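Local coordinates for protein Ton_1535 (PDB 3ZPJ) that is of unknown function but folds as an alpha-solenoid, a superhelical stack of helices that includes an unusual left-handed helical turn, at residues A[77-82]-A[96-100]; A[243-248]-A[268-273]; A[42-46]-A[85-89]. One frame throughout, in Å; residues are numbered along the deposited sequence.

Contact 1: residues A[77-82]-A[96-100]; sequences YSIIAS and FFNRA
Tyr77 reaches Phe96 with its CG set opposite its own carbonyl carbon (chi1 -77°), which swings the ring off helix 70-86 and onto the flank of helix 90-104. Ile80 takes the same setting for CG1, leaving its CG2 branch to turn to the same neighbour. Phe96 is thus met twice. Tyr77 CD1 arrives at its edge, 3.6 Å from Phe96 CD2 and with the ring planes 71° apart, while Ile80 CG2 sits over one face, 4.0 Å from the Phe96 ring centroid. On the opposite face the Arg99 chain passes back over the ring, its NE above the centre; that nitrogen is held in a salt bridge by Asp95. Closer to its backbone, Arg99 lays CB over a face of the tyrosine, 4.0 Å from the Tyr77 ring centroid. With Tyr77 cut back to an alanine, Arg99 CB and the edge of Phe96 are likely to lose their aromatic partner, opening a gap in the buried seam.

One turn on, Ala81 turns its methyl to the phenylalanines: its CB stands above the middle of the Phe97 ring in a CH-pi contact, 3.3 Å from the Phe97 centroid, and also touches Phe96 CB at 3.7 Å. Ala100 CB packs against Ser78 OG at 3.6 Å, a hydroxyl whose hydrogen bond goes back to Ala74 O in its own helix.

These two segments form a nearly antiparallel helical hairpin, the building element of an alpha-solenoid, with axes 8.1 Å apart at an angle of 161°. Helix 110-126 packs against Phe97 and Ala100 through Leu120, helix 53-66 meets Tyr77, Ile80 and Phe96, and helix 29-45 lies against Ile79 and Ile80.

Contact 2: residues A[243-248]-A[268-273]; sequences RLIGEL and KAFECC
Glu247 points at helix 262-271 and lies across the Lys268 side chain at about a right angle. The salt bridge is a long one, Lys268 NZ standing 3.6 Å from Glu247 OE2. The same oxygen takes a nearly straight hydrogen bond from its own helix: Arg243 NE donates to Glu247 OE2 at 3.1 Å with an N-H...O angle of 170°. The acceptor lies in the guanidinium plane, but the donor comes in 52° out of the carboxylate plane, and the ammonium nears OE2 from the opposite face, also well out of plane. The other oxygen, Glu247 OE1, presses on the backbone of the second helix, 3.2 Å from Ala269 CA.

Lys268 keeps its chain extended as far as CE and bends only at the last torsion, bringing NZ to the edge of the Arg243 guanidinium. Arg243 and Lys268 share the carboxylate in a salt-bridge network, which probably favours an ionised Glu247 and offsets the two like charges; Lys235 of helix 227-237 adds positive charge close to Lys268. Such pairing of neighbouring helices, 240-256 with 262-271, is what builds an alpha-solenoid. Here the second helix runs into a vicinal disulfide, Cys272 SG to Cys273 SG at 2.0 Å, which faces the flat side of the Arg243 guanidinium; Cys272 SG lies 3.8 Å from Arg243 NH2, whereas Cys273 is poorly ordered.

On the apolar side, with CG placed anti to the backbone nitrogen, Leu244 carries CD1 over the centre of the Phe270 ring, 4.2 Å from its centroid and 10° off the normal. Leu248 crosses that ring at about a right angle, its CD2 4.1 Å from Phe270 CE1. Arg298 makes a cation-pi contact with the phenylalanine, and Leu248 also packs on Leu289 and Leu293 of helix 280-293.

Contact 3: residues A[42-46]-A[85-89]; sequences TIYQH and AIMEY
Tyr44 and Met87 come together where two helices finish. Helix 29-45 is in its last turn at Tyr44, closed by the backbone bond from His46 N to Thr42 O at 2.8 Å, and His46 then leaves helical geometry. On the other side helix 70-86 ends in a Schellman motif: Met87 is the first residue to depart, and Glu88 takes a positive phi of 66° as the C-prime residue, with Glu88 N bound to Ala85 O at 3.0 Å. The reversed chain puts Tyr89 at the N-cap of helix 90-104. Between the two ends Tyr44 CA and Met87 CA are the nearest pair, 7.2 Å apart.

That distance is bridged by the tyrosine. Its CG stands anti to the backbone nitrogen, which carries the ring across to the other helix end, one face against Met87. The thioether chain is laid over this face: Met87 CG sits 3.6 Å from the Tyr44 ring centroid and only 12° off the normal, and Met87 CA is 3.5 Å from Tyr44 CZ, nearer the phenolic end. The sulfur is further out, Met87 SD lying 4.4 Å from the Tyr44 centroid in an oblique Met-aromatic contact, 33° off the normal. The bend at chi3 then turns the methyl away from the ring; the methionine side chain also packs on Ile53 and Met57 of helix 53-66.

No hydrogen bond or salt bridge ties the two segments; even Glu88 OE1 is 4.2 Å from Tyr44 OH. The join therefore rests mainly on CH-pi and dispersion contact of the methionine methylene with the ring face, the sulfur adding an oblique share. With no directional polar bond between the segments, the fit depends on shape and on the ring lying flat against the chain.

Overall arrangement
Contacts 1 and 3 share helix 70-86, using successive parts of it, with centres 15 Å apart: contact 1 holds its middle against the next helix in sequence, contact 3 its C-terminal end against helix 29-45. Their settings differ. Contact 1 is buried and built from aromatic rings and small side chains; contact 3 lies at the surface and depends on one methionine-tyrosine pair. Contact 2 stands alone, 43 Å between centres from contact 1 and on the opposite side of the chain's centre. It also joins consecutive helices, but being partly buried it divides its chemistry, with charges and a disulfide along one flank and leucines on a phenylalanine along the other.

Contact 1: residues A[77-82]-A[96-100]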
loop_
_atom_site.group_PDB
_atom_site.type_symbol
_atom_site.label_atom_id
_atom_site.label_comp_id
_atom_site.label_asym_id
_atom_site.label_seq_id
_atom_site.Cartn_x
_atom_site.Cartn_y
_atom_site.Cartn_z
ATOM N N TYR A 77 6.544 19.380 13.623
ATOM C CA TYR A 77 6.878 18.270 14.505
ATOM C C TYR A 77 6.625 16.915 13.825
ATOM O O TYR A 77 7.374 15.957 14.036
ATOM C CB TYR A 77 6.055 18.356 15.788
ATOM C CG TYR A 77 6.533 19.378 16.795
ATOM C CD1 TYR A 77 7.864 19.779 16.843
ATOM C CD2 TYR A 77 5.654 19.923 17.719
ATOM C CE1 TYR A 77 8.298 20.703 17.777
ATOM C CE2 TYR A 77 6.077 20.851 18.662
ATOM C CZ TYR A 77 7.397 21.238 18.687
ATOM O OH TYR A 77 7.813 22.159 19.626
ATOM N N SER A 78 5.576 16.839 13.008
ATOM C CA SER A 78 5.260 15.604 12.277
ATOM C C SER A 78 6.317 15.290 11.247
ATOM O O SER A 78 6.754 14.143 11.122
ATOM C CB SER A 78 3.916 15.710 11.570
ATOM O OG SER A 78 2.871 15.774 12.506
ATOM N N ILE A 79 6.712 16.314 10.499
ATOM C CA ILE A 79 7.785 16.189 9.515
ATOM C C ILE A 79 9.076 15.690 10.168
ATOM O O ILE A 79 9.699 14.732 9.706
ATOM C CB ILE A 79 7.995 17.513 8.790
ATOM C CG1 ILE A 79 6.671 17.924 8.123
ATOM C CG2 ILE A 79 9.137 17.413 7.761
ATOM C CD1 ILE A 79 6.751 19.176 7.281
ATOM N N ILE A 80 9.447 16.313 11.274
ATOM C CA ILE A 80 10.616 15.893 12.027
ATOM C C ILE A 80 10.452 14.458 12.528
ATOM O O ILE A 80 11.390 13.657 12.486
ATOM C CB ILE A 80 10.843 16.856 13.206
ATOM C CG1 ILE A 80 11.279 18.226 12.659
ATOM C CG2 ILE A 80 11.837 16.272 14.201
ATOM C CD1 ILE A 80 11.247 19.346 13.673
ATOM N N ALA A 81 9.244 14.142 12.981
ATOM C CA ALA A 81 8.941 12.834 13.567
ATOM C C ALA A 81 9.096 11.676 12.589
ATOM O O ALA A 81 9.673 10.659 12.934
ATOM C CB ALA A 81 7.540 12.824 14.153
ATOM N N SER A 82 8.561 11.823 11.381
ATOM C CA SER A 82 8.654 10.738 10.410
ATOM C C SER A 82 10.080 10.554 9.885
ATOM O O SER A 82 10.491 9.426 9.639
ATOM C CB SER A 82 7.627 10.863 9.267
ATOM O OG SER A 82 7.815 12.026 8.494
ATOM N N PHE A 96 8.407 13.228 19.156
ATOM C CA PHE A 96 7.904 14.289 18.289
ATOM C C PHE A 96 6.472 14.102 17.815
ATOM O O PHE A 96 5.733 15.077 17.693
ATOM C CB PHE A 96 8.872 14.616 17.151
ATOM C CG PHE A 96 9.965 15.538 17.585
ATOM C CD1 PHE A 96 11.031 15.058 18.333
ATOM C CD2 PHE A 96 9.891 16.897 17.330
ATOM C CE1 PHE A 96 12.028 15.909 18.773
ATOM C CE2 PHE A 96 10.889 17.748 17.765
ATOM C CZ PHE A 96 11.957 17.251 18.487
ATOM N N PHE A 97 6.069 12.858 17.584
ATOM C CA PHE A 97 4.669 12.588 17.304
ATOM C C PHE A 97 3.759 13.055 18.453
ATOM O O PHE A 97 2.705 13.641 18.224
ATOM C CB PHE A 97 4.462 11.113 16.965
ATOM C CG PHE A 97 4.853 10.770 15.553
ATOM C CD1 PHE A 97 4.290 11.461 14.484
ATOM C CD2 PHE A 97 5.803 9.793 15.291
ATOM C CE1 PHE A 97 4.646 11.168 13.173
ATOM C CE2 PHE A 97 6.168 9.497 13.980
ATOM C CZ PHE A 97 5.584 10.187 12.918
ATOM N N ASN A 98 4.188 12.826 19.686
ATOM C CA ASN A 98 3.414 13.250 20.832
ATOM C C ASN A 98 3.364 14.754 20.969
ATOM O O ASN A 98 2.359 15.311 21.427
ATOM C CB ASN A 98 3.952 12.613 22.104
ATOM C CG ASN A 98 3.444 11.203 22.294
ATOM O OD1 ASN A 98 2.245 10.948 22.178
ATOM N ND2 ASN A 98 4.353 10.274 22.561
ATOM N N ARG A 99 4.449 15.414 20.576
ATOM C CA ARG A 99 4.449 16.862 20.552
ATOM C C ARG A 99 3.429 17.324 19.515
ATOM O O ARG A 99 2.636 18.225 19.778
ATOM C CB ARG A 99 5.840 17.421 20.248
ATOM C CG ARG A 99 6.872 17.146 21.338
ATOM C CD ARG A 99 8.123 17.998 21.133
ATOM N NE ARG A 99 9.307 17.381 21.719
ATOM C CZ ARG A 99 10.465 18.007 21.904
ATOM N NH1 ARG A 99 10.600 19.286 21.556
ATOM N NH2 ARG A 99 11.487 17.352 22.443
ATOM N N ALA A 100 3.437 16.679 18.352
ATOM C CA ALA A 100 2.480 17.001 17.288
ATOM C C ALA A 100 1.037 16.885 17.779
ATOM O O ALA A 100 0.259 17.829 17.659
ATOM C CB ALA A 100 2.716 16.127 16.051
#

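Contact 2: residues A[243-248]-A[268-273]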
loop_
_atom_site.group_PDB
_atom_site.type_symbol
_atom_site.label_atom_id
_atom_site.label_comp_id
_atom_site.label_asym_id
_atom_site.label_seq_id
_atom_site.Cartn_x
_atom_site.Cartn_y
_atom_site.Cartn_z
ATOM N N ARG A 243 8.748 -15.906 -5.640
ATOM C CA ARG A 243 8.875 -15.397 -7.001
ATOM C C ARG A 243 7.835 -16.001 -7.942
ATOM O O ARG A 243 7.365 -15.351 -8.876
ATOM C CB ARG A 243 10.267 -15.666 -7.562
ATOM C CG ARG A 243 10.461 -15.005 -8.903
ATOM C CD ARG A 243 11.847 -15.176 -9.442
ATOM N NE ARG A 243 11.823 -15.089 -10.899
ATOM C CZ ARG A 243 12.876 -15.300 -11.682
ATOM N NH1 ARG A 243 14.056 -15.598 -11.149
ATOM N NH2 ARG A 243 12.744 -15.201 -12.999
ATOM N N LEU A 244 7.488 -17.256 -7.693
ATOM C CA LEU A 244 6.473 -17.923 -8.476
ATOM C C LEU A 244 5.109 -17.299 -8.190
ATOM O O LEU A 244 4.400 -16.893 -9.113
ATOM C CB LEU A 244 6.474 -19.425 -8.182
ATOM C CG LEU A 244 5.478 -20.304 -8.941
ATOM C CD1 LEU A 244 5.358 -19.871 -10.377
ATOM C CD2 LEU A 244 5.930 -21.769 -8.883
ATOM N N ILE A 245 4.742 -17.229 -6.915
ATOM C CA ILE A 245 3.450 -16.678 -6.539
ATOM C C ILE A 245 3.341 -15.251 -7.062
ATOM O O ILE A 245 2.310 -14.858 -7.601
ATOM C CB ILE A 245 3.227 -16.687 -5.006
ATOM C CG1 ILE A 245 2.624 -18.013 -4.551
ATOM C CG2 ILE A 245 2.255 -15.591 -4.587
ATOM C CD1 ILE A 245 3.549 -19.158 -4.619
ATOM N N GLY A 246 4.419 -14.491 -6.933
ATOM C CA GLY A 246 4.381 -13.082 -7.285
ATOM C C GLY A 246 4.142 -12.913 -8.770
ATOM O O GLY A 246 3.338 -12.080 -9.201
ATOM N N GLU A 247 4.837 -13.715 -9.564
ATOM C CA GLU A 247 4.648 -13.660 -11.006
ATOM C C GLU A 247 3.216 -14.048 -11.374
ATOM O O GLU A 247 2.596 -13.402 -12.213
ATOM C CB GLU A 247 5.710 -14.487 -11.733
ATOM C CG GLU A 247 7.109 -13.841 -11.689
ATOM C CD GLU A 247 8.227 -14.720 -12.253
ATOM O OE1 GLU A 247 8.023 -15.939 -12.444
ATOM O OE2 GLU A 247 9.328 -14.189 -12.505
ATOM N N LEU A 248 2.668 -15.061 -10.703
ATOM C CA LEU A 248 1.285 -15.472 -10.940
ATOM C C LEU A 248 0.266 -14.402 -10.559
ATOM O O LEU A 248 -0.703 -14.173 -11.289
ATOM C CB LEU A 248 0.974 -16.785 -10.224
ATOM C CG LEU A 248 1.773 -17.965 -10.781
ATOM C CD1 LEU A 248 1.471 -19.271 -10.059
ATOM C CD2 LEU A 248 1.471 -18.112 -12.247
ATOM N N LYS A 268 6.233 -18.362 -18.421
ATOM C CA LYS A 268 7.586 -18.043 -18.012
ATOM C C LYS A 268 7.789 -18.303 -16.529
ATOM O O LYS A 268 8.864 -18.714 -16.110
ATOM C CB LYS A 268 7.929 -16.590 -18.333
ATOM C CG LYS A 268 9.372 -16.249 -18.015
ATOM C CD LYS A 268 9.647 -14.761 -18.019
ATOM C CE LYS A 268 10.841 -14.457 -17.126
ATOM N NZ LYS A 268 10.683 -15.076 -15.762
ATOM N N ALA A 269 6.749 -18.081 -15.737
ATOM C CA ALA A 269 6.856 -18.253 -14.291
ATOM C C ALA A 269 7.170 -19.693 -13.888
ATOM O O ALA A 269 7.687 -19.925 -12.794
ATOM C CB ALA A 269 5.598 -17.769 -13.595
ATOM N N PHE A 270 6.849 -20.644 -14.765
ATOM C CA PHE A 270 7.156 -22.054 -14.527
ATOM C C PHE A 270 8.352 -22.491 -15.357
ATOM O O PHE A 270 9.126 -23.354 -14.954
ATOM C CB PHE A 270 5.968 -22.936 -14.904
ATOM C CG PHE A 270 4.839 -22.867 -13.938
ATOM C CD1 PHE A 270 3.835 -21.921 -14.089
ATOM C CD2 PHE A 270 4.780 -23.734 -12.866
ATOM C CE1 PHE A 270 2.792 -21.848 -13.188
ATOM C CE2 PHE A 270 3.734 -23.662 -11.958
ATOM C CZ PHE A 270 2.735 -22.716 -12.124
ATOM N N GLU A 271 8.483 -21.900 -16.534
ATOM C CA GLU A 271 9.503 -22.312 -17.484
ATOM C C GLU A 271 10.830 -21.604 -17.279
ATOM O O GLU A 271 11.790 -21.880 -17.982
ATOM C CB GLU A 271 9.006 -22.102 -18.915
ATOM C CG GLU A 271 7.816 -22.987 -19.274
ATOM C CD GLU A 271 7.190 -22.603 -20.594
ATOM O OE1 GLU A 271 7.146 -21.387 -20.886
ATOM O OE2 GLU A 271 6.758 -23.515 -21.341
ATOM N N CYS A 272 10.889 -20.698 -16.311
ATOM C CA CYS A 272 12.114 -19.944 -16.066
ATOM C C CYS A 272 13.058 -20.731 -15.169
ATOM O O CYS A 272 14.282 -20.626 -15.280
ATOM C CB CYS A 272 11.808 -18.584 -15.413
ATOM S SG CYS A 272 11.352 -18.650 -13.647
ATOM N N CYS A 273 12.481 -21.517 -14.267
ATOM C CA CYS A 273 13.255 -22.105 -13.188
ATOM C C CYS A 273 12.866 -23.555 -12.943
ATOM O O CYS A 273 11.954 -24.093 -13.578
ATOM C CB CYS A 273 13.058 -21.281 -11.908
ATOM S SG CYS A 273 12.431 -19.578 -12.181
#

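Contact 3: residues A[42-46]-A[85-89]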
loop_
_atom_site.group_PDB
_atom_site.type_symbol
_atom_site.label_atom_id
_atom_site.label_comp_id
_atom_site.label_asym_id
_atom_site.label_seq_id
_atom_site.Cartn_x
_atom_site.Cartn_y
_atom_site.Cartn_z
ATOM N N THR A 42 17.941 12.045 2.234
ATOM C CA THR A 42 18.753 11.619 1.093
ATOM C C THR A 42 20.182 11.268 1.508
ATOM O O THR A 42 20.753 10.322 0.984
ATOM C CB THR A 42 18.746 12.629 -0.080
ATOM O OG1 THR A 42 19.233 13.897 0.371
ATOM C CG2 THR A 42 17.331 12.782 -0.643
ATOM N N ILE A 43 20.753 12.007 2.458
ATOM C CA ILE A 43 22.065 11.643 2.999
ATOM C C ILE A 43 22.039 10.259 3.652
ATOM O O ILE A 43 22.874 9.403 3.361
ATOM C CB ILE A 43 22.551 12.639 4.048
ATOM C CG1 ILE A 43 22.911 13.977 3.403
ATOM C CG2 ILE A 43 23.761 12.076 4.794
ATOM C CD1 ILE A 43 23.484 14.975 4.404
ATOM N N TYR A 44 21.072 10.055 4.540
ATOM C CA TYR A 44 20.929 8.796 5.255
ATOM C C TYR A 44 20.780 7.637 4.278
ATOM O O TYR A 44 21.322 6.551 4.497
ATOM C CB TYR A 44 19.713 8.862 6.186
ATOM C CG TYR A 44 19.486 7.629 7.027
ATOM C CD1 TYR A 44 20.259 7.384 8.158
ATOM C CD2 TYR A 44 18.491 6.718 6.703
ATOM C CE1 TYR A 44 20.056 6.261 8.933
ATOM C CE2 TYR A 44 18.278 5.588 7.475
ATOM C CZ TYR A 44 19.065 5.366 8.586
ATOM O OH TYR A 44 18.859 4.245 9.354
ATOM N N GLN A 45 20.056 7.888 3.190
ATOM C CA GLN A 45 19.695 6.841 2.241
ATOM C C GLN A 45 20.748 6.573 1.168
ATOM O O GLN A 45 20.977 5.422 0.802
ATOM C CB GLN A 45 18.349 7.154 1.586
ATOM C CG GLN A 45 17.161 7.004 2.513
ATOM C CD GLN A 45 15.844 7.306 1.823
ATOM O OE1 GLN A 45 15.815 7.912 0.744
ATOM N NE2 GLN A 45 14.741 6.881 2.441
ATOM N N HIS A 46 21.385 7.626 0.662
ATOM C CA HIS A 46 22.377 7.476 -0.402
ATOM C C HIS A 46 23.789 7.716 0.131
ATOM O O HIS A 46 24.606 8.360 -0.531
ATOM C CB HIS A 46 22.081 8.420 -1.580
ATOM C CG HIS A 46 20.674 8.334 -2.105
ATOM N ND1 HIS A 46 19.790 7.341 -1.736
ATOM C CD2 HIS A 46 20.000 9.130 -2.972
ATOM C CE1 HIS A 46 18.634 7.529 -2.350
ATOM N NE2 HIS A 46 18.734 8.608 -3.106
ATOM N N ALA A 85 11.945 8.595 12.378
ATOM C CA ALA A 85 11.448 7.229 12.312
ATOM C C ALA A 85 12.038 6.475 11.122
ATOM O O ALA A 85 12.397 5.305 11.246
ATOM C CB ALA A 85 9.935 7.219 12.264
ATOM N N ILE A 86 12.122 7.146 9.977
ATOM C CA ILE A 86 12.878 6.638 8.840
ATOM C C ILE A 86 14.253 6.154 9.316
ATOM O O ILE A 86 14.607 4.995 9.123
ATOM C CB ILE A 86 13.096 7.733 7.756
ATOM C CG1 ILE A 86 11.772 8.281 7.230
ATOM C CG2 ILE A 86 13.905 7.201 6.601
ATOM C CD1 ILE A 86 10.937 7.291 6.504
ATOM N N MET A 87 15.010 7.039 9.963
ATOM C CA MET A 87 16.358 6.713 10.440
ATOM C C MET A 87 16.417 5.881 11.731
ATOM O O MET A 87 17.467 5.801 12.371
ATOM C CB MET A 87 17.172 7.989 10.636
ATOM C CG MET A 87 17.184 8.910 9.436
ATOM S SD MET A 87 18.276 10.299 9.772
ATOM C CE MET A 87 17.544 10.895 11.302
ATOM N N GLU A 88 15.294 5.284 12.113
ATOM C CA GLU A 88 15.242 4.338 13.236
ATOM C C GLU A 88 15.529 4.931 14.614
ATOM O O GLU A 88 15.946 4.218 15.528
ATOM C CB GLU A 88 16.143 3.127 12.971
ATOM C CG GLU A 88 15.787 2.400 11.687
ATOM C CD GLU A 88 16.683 1.216 11.407
ATOM O OE1 GLU A 88 17.813 1.166 11.951
ATOM O OE2 GLU A 88 16.248 0.335 10.637
ATOM N N TYR A 89 15.302 6.231 14.763
ATOM C CA TYR A 89 15.315 6.852 16.082
ATOM C C TYR A 89 13.888 6.842 16.619
ATOM O O TYR A 89 13.194 7.862 16.637
ATOM C CB TYR A 89 15.863 8.272 16.014
ATOM C CG TYR A 89 17.295 8.342 15.539
ATOM C CD1 TYR A 89 18.353 8.210 16.436
ATOM C CD2 TYR A 89 17.596 8.541 14.198
ATOM C CE1 TYR A 89 19.661 8.274 16.009
ATOM C CE2 TYR A 89 18.905 8.607 13.763
ATOM C CZ TYR A 89 19.932 8.472 14.672
ATOM O OH TYR A 89 21.237 8.537 14.242
#